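Long-range contact in putative lipoprotein (Bacteroides ovatus, PDB 3OQQ), which is of unknown function but binds calcium ions and is probably a lipoprotein exported to the cell surface or beyond: residues D140-F152 with H394-F408. Numbering follows the deposited sequence.
Sequences DSWYDEDFNDVVF and HAYERVPFREAYPDF. With CA (calcium ion), chain B; CA (calcium ion), chain C; ACT (acetate ion), chain F.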
ATOM      1  N   ASP A 140     -10.556 -11.229 -23.237  1.00 37.66           N
ATOM      2  CA  ASP A 140     -10.731  -9.978 -24.001  1.00 38.92           C
ATOM      3  C   ASP A 140     -11.453  -8.975 -23.107  1.00 39.92           C
ATOM      4  O   ASP A 140     -10.967  -7.854 -22.932  1.00 39.86           O
ATOM      5  CB  ASP A 140     -11.487 -10.199 -25.328  1.00 43.25           C
ATOM      6  CG  ASP A 140     -10.638 -10.755 -26.456  1.00 64.61           C
ATOM      7  OD1 ASP A 140      -9.455 -10.332 -26.582  1.00 65.03           O
ATOM      8  OD2 ASP A 140     -11.164 -11.582 -27.243  1.00 76.27           O
ATOM      9  N   SER A 141     -12.534  -9.422 -22.429  1.00 34.09           N
ATOM     10  CA  SER A 141     -13.206  -8.586 -21.422  1.00 32.49           C
ATOM     11  C   SER A 141     -12.446  -8.865 -20.140  1.00 34.02           C
ATOM     12  O   SER A 141     -12.819  -9.744 -19.355  1.00 33.19           O
ATOM     13  CB  SER A 141     -14.697  -8.902 -21.327  1.00 35.05           C
ATOM     14  OG  SER A 141     -15.320  -8.732 -22.589  1.00 44.37           O
ATOM     15  N   TRP A 142     -11.282  -8.203 -20.005  1.00 28.64           N
ATOM     16  CA  TRP A 142     -10.352  -8.432 -18.905  1.00 26.69           C
ATOM     17  C   TRP A 142     -10.997  -8.263 -17.527  1.00 29.62           C
ATOM     18  O   TRP A 142     -10.578  -8.919 -16.591  1.00 28.75           O
ATOM     19  CB  TRP A 142      -9.102  -7.554 -19.052  1.00 24.42           C
ATOM     20  CG  TRP A 142      -9.357  -6.076 -19.007  1.00 24.26           C
ATOM     21  CD1 TRP A 142      -9.489  -5.236 -20.075  1.00 27.41           C
ATOM     22  CD2 TRP A 142      -9.382  -5.245 -17.831  1.00 22.37           C
ATOM     23  NE1 TRP A 142      -9.590  -3.936 -19.640  1.00 26.55           N
ATOM     24  CE2 TRP A 142      -9.540  -3.913 -18.266  1.00 25.66           C
ATOM     25  CE3 TRP A 142      -9.281  -5.503 -16.446  1.00 22.69           C
ATOM     26  CZ2 TRP A 142      -9.614  -2.837 -17.372  1.00 23.46           C
ATOM     27  CZ3 TRP A 142      -9.376  -4.440 -15.555  1.00 23.25           C
ATOM     28  CH2 TRP A 142      -9.563  -3.127 -16.020  1.00 24.24           C
ATOM     29  N   TYR A 143     -12.058  -7.464 -17.415  1.00 27.10           N
ATOM     30  CA  TYR A 143     -12.727  -7.255 -16.128  1.00 25.72           C
ATOM     31  C   TYR A 143     -13.761  -8.376 -15.840  1.00 27.02           C
ATOM     32  O   TYR A 143     -14.508  -8.284 -14.883  1.00 26.55           O
ATOM     33  CB  TYR A 143     -13.346  -5.856 -16.054  1.00 27.65           C
ATOM     34  CG  TYR A 143     -13.811  -5.325 -17.388  1.00 30.10           C
ATOM     35  CD1 TYR A 143     -14.888  -5.904 -18.057  1.00 31.93           C
ATOM     36  CD2 TYR A 143     -13.187  -4.233 -17.980  1.00 32.12           C
ATOM     37  CE1 TYR A 143     -15.334  -5.405 -19.281  1.00 32.68           C
ATOM     38  CE2 TYR A 143     -13.631  -3.721 -19.199  1.00 34.86           C
ATOM     39  CZ  TYR A 143     -14.704  -4.311 -19.846  1.00 41.64           C
ATOM     40  OH  TYR A 143     -15.113  -3.833 -21.068  1.00 50.77           O
ATOM     41  N   ASP A 144     -13.751  -9.448 -16.645  1.00 23.76           N
ATOM     42  CA  ASP A 144     -14.520 -10.673 -16.454  1.00 22.90           C
ATOM     43  C   ASP A 144     -13.664 -11.657 -15.606  1.00 26.49           C
ATOM     44  O   ASP A 144     -14.151 -12.697 -15.159  1.00 26.07           O
ATOM     45  CB  ASP A 144     -14.941 -11.293 -17.800  1.00 25.11           C
ATOM     46  CG  ASP A 144     -16.330 -10.868 -18.260  1.00 36.69           C
ATOM     47  OD1 ASP A 144     -17.136 -10.433 -17.409  1.00 37.44           O
ATOM     48  OD2 ASP A 144     -16.630 -11.033 -19.446  1.00 42.08           O
ATOM     49  N   GLU A 145     -12.378 -11.303 -15.381  1.00 21.78           N
ATOM     50  CA  GLU A 145     -11.472 -12.027 -14.473  1.00 21.01           C
ATOM     51  C   GLU A 145     -11.948 -11.739 -13.060  1.00 23.32           C
ATOM     52  O   GLU A 145     -12.659 -10.746 -12.876  1.00 22.72           O
ATOM     53  CB  GLU A 145      -9.991 -11.580 -14.660  1.00 21.81           C
ATOM     54  CG  GLU A 145      -9.397 -11.806 -16.049  1.00 27.23           C
ATOM     55  CD  GLU A 145      -9.196 -13.224 -16.552  1.00 41.06           C
ATOM     56  OE1 GLU A 145      -9.698 -14.178 -15.918  1.00 28.71           O
ATOM     57  OE2 GLU A 145      -8.562 -13.373 -17.620  1.00 30.88           O
ATOM     58  N   ASP A 146     -11.588 -12.581 -12.064  1.00 20.16           N
ATOM     59  CA  ASP A 146     -12.082 -12.378 -10.703  1.00 19.36           C
ATOM     60  C   ASP A 146     -11.229 -11.392  -9.849  1.00 22.53           C
ATOM     61  O   ASP A 146     -11.726 -10.896  -8.827  1.00 22.69           O
ATOM     62  CB  ASP A 146     -12.303 -13.724  -9.958  1.00 20.71           C
ATOM     63  CG  ASP A 146     -11.147 -14.715  -9.825  1.00 22.34           C
ATOM     64  OD1 ASP A 146     -10.006 -14.372 -10.211  1.00 19.36           O
ATOM     65  OD2 ASP A 146     -11.385 -15.828  -9.331  1.00 24.21           O
ATOM     66  N   PHE A 147      -9.980 -11.109 -10.260  1.00 18.50           N
ATOM     67  CA  PHE A 147      -9.051 -10.186  -9.576  1.00 18.18           C
ATOM     68  C   PHE A 147      -8.869 -10.515  -8.084  1.00 21.35           C
ATOM     69  O   PHE A 147      -8.738  -9.602  -7.268  1.00 21.16           O
ATOM     70  CB  PHE A 147      -9.456  -8.705  -9.752  1.00 18.37           C
ATOM     71  CG  PHE A 147      -8.944  -8.144 -11.061  1.00 18.79           C
ATOM     72  CD1 PHE A 147      -9.669  -8.318 -12.245  1.00 19.81           C
ATOM     73  CD2 PHE A 147      -7.714  -7.489 -11.122  1.00 18.30           C
ATOM     74  CE1 PHE A 147      -9.176  -7.836 -13.465  1.00 21.25           C
ATOM     75  CE2 PHE A 147      -7.220  -7.003 -12.340  1.00 20.99           C
ATOM     76  CZ  PHE A 147      -7.948  -7.188 -13.504  1.00 19.90           C
ATOM     77  N   ASN A 148      -8.812 -11.802  -7.735  1.00 17.94           N
ATOM     78  CA  ASN A 148      -8.596 -12.157  -6.324  1.00 17.59           C
ATOM     79  C   ASN A 148      -7.430 -13.140  -6.193  1.00 20.84           C
ATOM     80  O   ASN A 148      -7.254 -13.737  -5.137  1.00 18.83           O
ATOM     81  CB  ASN A 148      -9.873 -12.730  -5.702  1.00 14.92           C
ATOM     82  CG  ASN A 148     -10.223 -14.057  -6.322  1.00 28.59           C
ATOM     83  OD1 ASN A 148      -9.449 -14.590  -7.113  1.00 16.60           O
ATOM     84  ND2 ASN A 148     -11.351 -14.632  -5.959  1.00 13.75           N
ATOM     85  N   ASP A 149      -6.664 -13.340  -7.286  1.00 18.59           N
ATOM     86  CA  ASP A 149      -5.551 -14.312  -7.338  1.00 17.94           C
ATOM     87  C   ASP A 149      -4.533 -14.061  -6.251  1.00 18.71           C
ATOM     88  O   ASP A 149      -4.020 -15.024  -5.668  1.00 17.49           O
ATOM     89  CB  ASP A 149      -4.931 -14.348  -8.727  1.00 19.86           C
ATOM     90  CG  ASP A 149      -6.004 -14.693  -9.763  1.00 25.92           C
ATOM     91  OD1 ASP A 149      -7.137 -15.097  -9.351  1.00 23.90           O
ATOM     92  OD2 ASP A 149      -5.735 -14.534 -10.965  1.00 24.56           O
ATOM     93  N   VAL A 150      -4.278 -12.774  -5.944  1.00 14.73           N
ATOM     94  CA  VAL A 150      -3.493 -12.318  -4.802  1.00 15.75           C
ATOM     95  C   VAL A 150      -4.188 -11.055  -4.308  1.00 20.42           C
ATOM     96  O   VAL A 150      -4.413 -10.109  -5.071  1.00 20.14           O
ATOM     97  CB  VAL A 150      -1.959 -12.107  -4.973  1.00 20.77           C
ATOM     98  CG1 VAL A 150      -1.315 -11.789  -3.615  1.00 20.79           C
ATOM     99  CG2 VAL A 150      -1.275 -13.328  -5.594  1.00 21.29           C
ATOM    100  N   VAL A 151      -4.619 -11.079  -3.057  1.00 17.05           N
ATOM    101  CA  VAL A 151      -5.303  -9.906  -2.494  1.00 14.82           C
ATOM    102  C   VAL A 151      -4.534  -9.568  -1.249  1.00 17.99           C
ATOM    103  O   VAL A 151      -4.390 -10.418  -0.366  1.00 16.51           O
ATOM    104  CB  VAL A 151      -6.818 -10.104  -2.242  1.00 16.87           C
ATOM    105  CG1 VAL A 151      -7.477  -8.836  -1.706  1.00 15.46           C
ATOM    106  CG2 VAL A 151      -7.540 -10.592  -3.492  1.00 17.30           C
ATOM    107  N   PHE A 152      -3.953  -8.375  -1.215  1.00 14.50           N
ATOM    108  CA  PHE A 152      -3.238  -7.969  -0.016  1.00 13.50           C
ATOM    109  C   PHE A 152      -3.456  -6.541   0.307  1.00 18.07           C
ATOM    110  O   PHE A 152      -3.492  -5.710  -0.581  1.00 17.82           O
ATOM    111  CB  PHE A 152      -1.737  -8.258  -0.103  1.00 13.17           C
ATOM    112  CG  PHE A 152      -0.929  -7.551  -1.162  1.00 13.23           C
ATOM    113  CD1 PHE A 152      -0.764  -8.116  -2.427  1.00 13.99           C
ATOM    114  CD2 PHE A 152      -0.216  -6.394  -0.857  1.00 14.00           C
ATOM    115  CE1 PHE A 152       0.061  -7.520  -3.372  1.00 14.66           C
ATOM    116  CE2 PHE A 152       0.596  -5.787  -1.815  1.00 17.03           C
ATOM    117  CZ  PHE A 152       0.746  -6.373  -3.059  1.00 15.08           C
ATOM    118  N   HIS A 394     -12.830  -8.252  -1.897  1.00 14.31           N
ATOM    119  CA  HIS A 394     -12.498  -9.001  -3.110  1.00 13.63           C
ATOM    120  C   HIS A 394     -13.667  -9.931  -3.488  1.00 19.93           C
ATOM    121  O   HIS A 394     -14.540 -10.240  -2.664  1.00 18.08           O
ATOM    122  CB  HIS A 394     -11.172  -9.779  -2.959  1.00 14.12           C
ATOM    123  CG  HIS A 394     -11.206 -10.815  -1.877  1.00 17.07           C
ATOM    124  ND1 HIS A 394     -11.095 -10.464  -0.549  1.00 18.06           N
ATOM    125  CD2 HIS A 394     -11.392 -12.158  -1.964  1.00 17.44           C
ATOM    126  CE1 HIS A 394     -11.183 -11.598   0.139  1.00 16.50           C
ATOM    127  NE2 HIS A 394     -11.330 -12.646  -0.672  1.00 16.93           N
ATOM    128  N   ALA A 395     -13.662 -10.385  -4.740  1.00 17.89           N
ATOM    129  CA  ALA A 395     -14.678 -11.274  -5.295  1.00 18.48           C
ATOM    130  C   ALA A 395     -14.484 -12.715  -4.890  1.00 22.39           C
ATOM    131  O   ALA A 395     -13.347 -13.173  -4.700  1.00 22.19           O
ATOM    132  CB  ALA A 395     -14.638 -11.199  -6.815  1.00 19.10           C
ATOM    133  N   TYR A 396     -15.603 -13.468  -4.875  1.00 20.24           N
ATOM    134  CA  TYR A 396     -15.593 -14.927  -4.691  1.00 19.90           C
ATOM    135  C   TYR A 396     -14.916 -15.531  -5.918  1.00 23.89           C
ATOM    136  O   TYR A 396     -14.921 -14.900  -6.979  1.00 22.32           O
ATOM    137  CB  TYR A 396     -17.028 -15.482  -4.550  1.00 20.61           C
ATOM    138  CG  TYR A 396     -17.608 -15.346  -3.165  1.00 19.24           C
ATOM    139  CD1 TYR A 396     -17.152 -16.139  -2.117  1.00 19.91           C
ATOM    140  CD2 TYR A 396     -18.669 -14.484  -2.916  1.00 19.80           C
ATOM    141  CE1 TYR A 396     -17.675 -16.010  -0.835  1.00 17.25           C
ATOM    142  CE2 TYR A 396     -19.217 -14.364  -1.643  1.00 19.29           C
ATOM    143  CZ  TYR A 396     -18.705 -15.121  -0.600  1.00 19.71           C
ATOM    144  OH  TYR A 396     -19.230 -15.014   0.661  1.00 17.15           O
ATOM    145  N   GLU A 397     -14.304 -16.712  -5.774  1.00 21.76           N
ATOM    146  CA  GLU A 397     -13.594 -17.375  -6.868  1.00 20.35           C
ATOM    147  C   GLU A 397     -14.468 -17.526  -8.109  1.00 23.77           C
ATOM    148  O   GLU A 397     -15.631 -17.943  -8.009  1.00 22.56           O
ATOM    149  CB  GLU A 397     -13.059 -18.743  -6.423  1.00 21.32           C
ATOM    150  CG  GLU A 397     -11.964 -19.302  -7.337  1.00 25.18           C
ATOM    151  CD  GLU A 397     -10.782 -18.419  -7.695  1.00 28.26           C
ATOM    152  OE1 GLU A 397     -10.502 -17.442  -6.962  1.00 25.36           O
ATOM    153  OE2 GLU A 397     -10.111 -18.722  -8.707  1.00 22.47           O
ATOM    154  N   ARG A 398     -13.888 -17.165  -9.287  1.00 21.42           N
ATOM    155  CA  ARG A 398     -14.483 -17.227 -10.632  1.00 21.49           C
ATOM    156  C   ARG A 398     -15.682 -16.277 -10.812  1.00 26.95           C
ATOM    157  O   ARG A 398     -16.357 -16.344 -11.838  1.00 29.31           O
ATOM    158  CB  ARG A 398     -14.869 -18.667 -11.017  1.00 21.99           C
ATOM    159  CG  ARG A 398     -13.650 -19.534 -11.414  1.00 30.64           C
ATOM    160  CD  ARG A 398     -14.046 -20.988 -11.668  1.00 31.40           C
ATOM    161  NE  ARG A 398     -14.692 -21.586 -10.494  1.00 45.08           N
ATOM    162  CZ  ARG A 398     -14.046 -22.181  -9.490  1.00 59.10           C
ATOM    163  NH1 ARG A 398     -12.721 -22.307  -9.520  1.00 37.76           N
ATOM    164  NH2 ARG A 398     -14.720 -22.667  -8.457  1.00 44.59           N
ATOM    165  N   VAL A 399     -15.918 -15.358  -9.868  1.00 22.25           N
ATOM    166  CA  VAL A 399     -16.962 -14.348 -10.045  1.00 22.74           C
ATOM    167  C   VAL A 399     -16.322 -13.184 -10.832  1.00 27.64           C
ATOM    168  O   VAL A 399     -15.325 -12.620 -10.354  1.00 26.67           O
ATOM    169  CB  VAL A 399     -17.609 -13.871  -8.707  1.00 26.62           C
ATOM    170  CG1 VAL A 399     -18.458 -12.621  -8.919  1.00 25.90           C
ATOM    171  CG2 VAL A 399     -18.434 -14.976  -8.057  1.00 26.74           C
ATOM    172  N   PRO A 400     -16.858 -12.807 -12.023  1.00 26.10           N
ATOM    173  CA  PRO A 400     -16.268 -11.672 -12.768  1.00 25.60           C
ATOM    174  C   PRO A 400     -16.219 -10.401 -11.918  1.00 26.59           C
ATOM    175  O   PRO A 400     -17.216 -10.067 -11.282  1.00 26.96           O
ATOM    176  CB  PRO A 400     -17.217 -11.503 -13.967  1.00 28.50           C
ATOM    177  CG  PRO A 400     -17.858 -12.837 -14.148  1.00 33.40           C
ATOM    178  CD  PRO A 400     -18.036 -13.358 -12.730  1.00 28.43           C
ATOM    179  N   PHE A 401     -15.066  -9.697 -11.899  1.00 21.35           N
ATOM    180  CA  PHE A 401     -14.892  -8.463 -11.111  1.00 19.17           C
ATOM    181  C   PHE A 401     -16.003  -7.437 -11.395  1.00 24.32           C
ATOM    182  O   PHE A 401     -16.591  -6.923 -10.452  1.00 23.43           O
ATOM    183  CB  PHE A 401     -13.505  -7.833 -11.331  1.00 19.55           C
ATOM    184  CG  PHE A 401     -13.148  -6.867 -10.217  1.00 18.30           C
ATOM    185  CD1 PHE A 401     -12.887  -7.329  -8.928  1.00 18.84           C
ATOM    186  CD2 PHE A 401     -13.136  -5.501 -10.441  1.00 18.54           C
ATOM    187  CE1 PHE A 401     -12.593  -6.432  -7.889  1.00 19.30           C
ATOM    188  CE2 PHE A 401     -12.830  -4.600  -9.402  1.00 20.19           C
ATOM    189  CZ  PHE A 401     -12.551  -5.070  -8.140  1.00 17.60           C
ATOM    190  N   ARG A 402     -16.358  -7.218 -12.687  1.00 22.82           N
ATOM    191  CA  ARG A 402     -17.413  -6.298 -13.141  1.00 22.17           C
ATOM    192  C   ARG A 402     -18.831  -6.700 -12.567  1.00 28.87           C
ATOM    193  O   ARG A 402     -19.723  -5.852 -12.519  1.00 29.40           O
ATOM    194  CB  ARG A 402     -17.437  -6.254 -14.681  1.00 20.70           C
ATOM    195  CG  ARG A 402     -18.148  -7.456 -15.294  1.00 32.90           C
ATOM    196  CD  ARG A 402     -17.813  -7.722 -16.723  1.00 41.99           C
ATOM    197  NE  ARG A 402     -18.399  -6.745 -17.620  1.00 39.97           N
ATOM    198  CZ  ARG A 402     -18.530  -6.922 -18.930  1.00 55.49           C
ATOM    199  NH1 ARG A 402     -18.159  -8.067 -19.496  1.00 42.63           N
ATOM    200  NH2 ARG A 402     -19.044  -5.963 -19.683  1.00 31.89           N
ATOM    201  N   GLU A 403     -19.023  -7.975 -12.152  1.00 24.86           N
ATOM    202  CA  GLU A 403     -20.285  -8.432 -11.526  1.00 24.61           C
ATOM    203  C   GLU A 403     -20.264  -8.147 -10.026  1.00 26.03           C
ATOM    204  O   GLU A 403     -21.289  -7.777  -9.470  1.00 25.05           O
ATOM    205  CB  GLU A 403     -20.559  -9.920 -11.803  1.00 26.13           C
ATOM    206  CG  GLU A 403     -20.935 -10.173 -13.252  1.00 31.53           C
ATOM    207  CD  GLU A 403     -21.396 -11.569 -13.606  1.00 48.48           C
ATOM    208  OE1 GLU A 403     -21.863 -12.299 -12.702  1.00 39.36           O
ATOM    209  OE2 GLU A 403     -21.300 -11.931 -14.800  1.00 56.70           O
ATOM    210  N   ALA A 404     -19.095  -8.294  -9.371  1.00 21.88           N
ATOM    211  CA  ALA A 404     -18.916  -7.929  -7.960  1.00 20.27           C
ATOM    212  C   ALA A 404     -19.040  -6.408  -7.799  1.00 23.79           C
ATOM    213  O   ALA A 404     -19.563  -5.941  -6.783  1.00 22.97           O
ATOM    214  CB  ALA A 404     -17.547  -8.393  -7.466  1.00 20.25           C
ATOM    215  N   TYR A 405     -18.544  -5.637  -8.819  1.00 20.21           N
ATOM    216  CA  TYR A 405     -18.572  -4.174  -8.843  1.00 19.80           C
ATOM    217  C   TYR A 405     -19.299  -3.683 -10.120  1.00 23.58           C
ATOM    218  O   TYR A 405     -18.633  -3.457 -11.137  1.00 23.47           O
ATOM    219  CB  TYR A 405     -17.121  -3.599  -8.713  1.00 19.45           C
ATOM    220  CG  TYR A 405     -16.580  -3.830  -7.321  1.00 17.82           C
ATOM    221  CD1 TYR A 405     -16.868  -2.942  -6.286  1.00 18.51           C
ATOM    222  CD2 TYR A 405     -15.902  -5.007  -7.004  1.00 17.82           C
ATOM    223  CE1 TYR A 405     -16.464  -3.202  -4.976  1.00 16.48           C
ATOM    224  CE2 TYR A 405     -15.520  -5.292  -5.696  1.00 18.56           C
ATOM    225  CZ  TYR A 405     -15.805  -4.385  -4.684  1.00 24.12           C
ATOM    226  OH  TYR A 405     -15.470  -4.671  -3.388  1.00 20.68           O
ATOM    227  N   PRO A 406     -20.656  -3.479 -10.079  1.00 20.59           N
ATOM    228  CA  PRO A 406     -21.389  -3.092 -11.313  1.00 21.11           C
ATOM    229  C   PRO A 406     -21.046  -1.718 -11.903  1.00 24.50           C
ATOM    230  O   PRO A 406     -21.406  -1.463 -13.046  1.00 24.46           O
ATOM    231  CB  PRO A 406     -22.869  -3.128 -10.885  1.00 23.23           C
ATOM    232  CG  PRO A 406     -22.896  -4.008  -9.667  1.00 26.98           C
ATOM    233  CD  PRO A 406     -21.593  -3.749  -8.966  1.00 21.72           C
ATOM    234  N   ASP A 407     -20.409  -0.821 -11.140  1.00 21.70           N
ATOM    235  CA  ASP A 407     -20.021   0.492 -11.675  1.00 21.33           C
ATOM    236  C   ASP A 407     -18.552   0.537 -12.143  1.00 24.73           C
ATOM    237  O   ASP A 407     -18.095   1.588 -12.613  1.00 23.47           O
ATOM    238  CB  ASP A 407     -20.278   1.569 -10.636  1.00 22.74           C
ATOM    239  CG  ASP A 407     -21.758   1.756 -10.379  1.00 27.93           C
ATOM    240  OD1 ASP A 407     -22.559   1.469 -11.293  1.00 25.93           O
ATOM    241  OD2 ASP A 407     -22.107   2.193  -9.278  1.00 34.17           O
ATOM    242  N   PHE A 408     -17.811  -0.593 -12.011  1.00 22.40           N
ATOM    243  CA  PHE A 408     -16.391  -0.676 -12.393  1.00 21.03           C
ATOM    244  C   PHE A 408     -16.165  -0.304 -13.866  1.00 24.71           C
ATOM    245  O   PHE A 408     -15.346   0.579 -14.126  1.00 23.44           O
ATOM    246  CB  PHE A 408     -15.800  -2.075 -12.115  1.00 21.59           C
ATOM    247  CG  PHE A 408     -14.318  -2.240 -12.416  1.00 22.80           C
ATOM    248  CD1 PHE A 408     -13.356  -1.556 -11.678  1.00 22.46           C
ATOM    249  CD2 PHE A 408     -13.886  -3.094 -13.426  1.00 23.56           C
ATOM    250  CE1 PHE A 408     -11.994  -1.720 -11.946  1.00 21.60           C
ATOM    251  CE2 PHE A 408     -12.525  -3.274 -13.673  1.00 24.19           C
ATOM    252  CZ  PHE A 408     -11.587  -2.598 -12.924  1.00 21.10           C
TER
HETATM  253 CA    CA B 457      -9.131 -16.399  -8.647  1.00 21.67          CA
HETATM  254 CA    CA C 458      -8.097 -14.832 -11.798  1.00 20.66          CA
HETATM  255  C   ACT F 461     -22.360 -13.556   0.730  0.50 22.63           C
HETATM  256  O   ACT F 461     -21.169 -13.113   0.704  0.50 21.12           O
HETATM  257  OXT ACT F 461     -23.314 -12.953   1.315  0.50 21.61           O
HETATM  258  CH3 ACT F 461     -22.656 -14.862   0.029  0.50 21.67           C
HETATM  259  O   HOH W   1     -19.826 -10.631 -16.642  1.00 38.17           O
HETATM  260  O   HOH W   2      -9.958 -14.893 -13.341  1.00 17.06           O
HETATM  261  O   HOH W   3     -11.657  -9.528  -6.394  1.00 16.49           O
HETATM  262  O   HOH W   4      -8.508 -17.066 -11.161  1.00 18.14           O
HETATM  263  O   HOH W   5      -6.789 -16.270 -13.175  1.00 21.04           O
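D146 and E397 meet at a calcium ion. Both carboxylates bind it through two oxygens, E397 OE1 at 2.4 Å from the metal. The E397 chain leaves with CG anti to the backbone N (chi1 -162°) and bends at chi2, which brings its carboxylate to the metal. D149 OD1, N148, a water and the backbone oxygen of G186 join them. D146 OD1 also reaches a second calcium ion, shared with D149 and E132. R398 N also donates to D146 OD2 from the anti side, 2.8 Å away.

Backbone bonds tie the start of helix 401-404 to the loop. F401 N donates to E145 O at 2.8 Å, and R402 N to Y143 O at 3.1 Å.

R402 lays its guanidinium face against the edge of the Y143 ring, with CZ 3.6 Å from CE1 and the planes 65° apart. Its NH1 forms a salt bridge with the D144 carboxylate. The hydrogen bonds in it are weak, and the place of D144 OD1 is doubtful. A leucine in place of R402 would probably leave the D144 carboxylate without its cationic mate.

Much of the apolar packing involves aromatic rings. F408 CZ touches W142 CH2 at 3.7 Å, and F401 CD1 lies against F147 CB.

The shared calcium implies that bound metal cross-links two distant chain regions, probably offsetting the carboxylates' mutual repulsion.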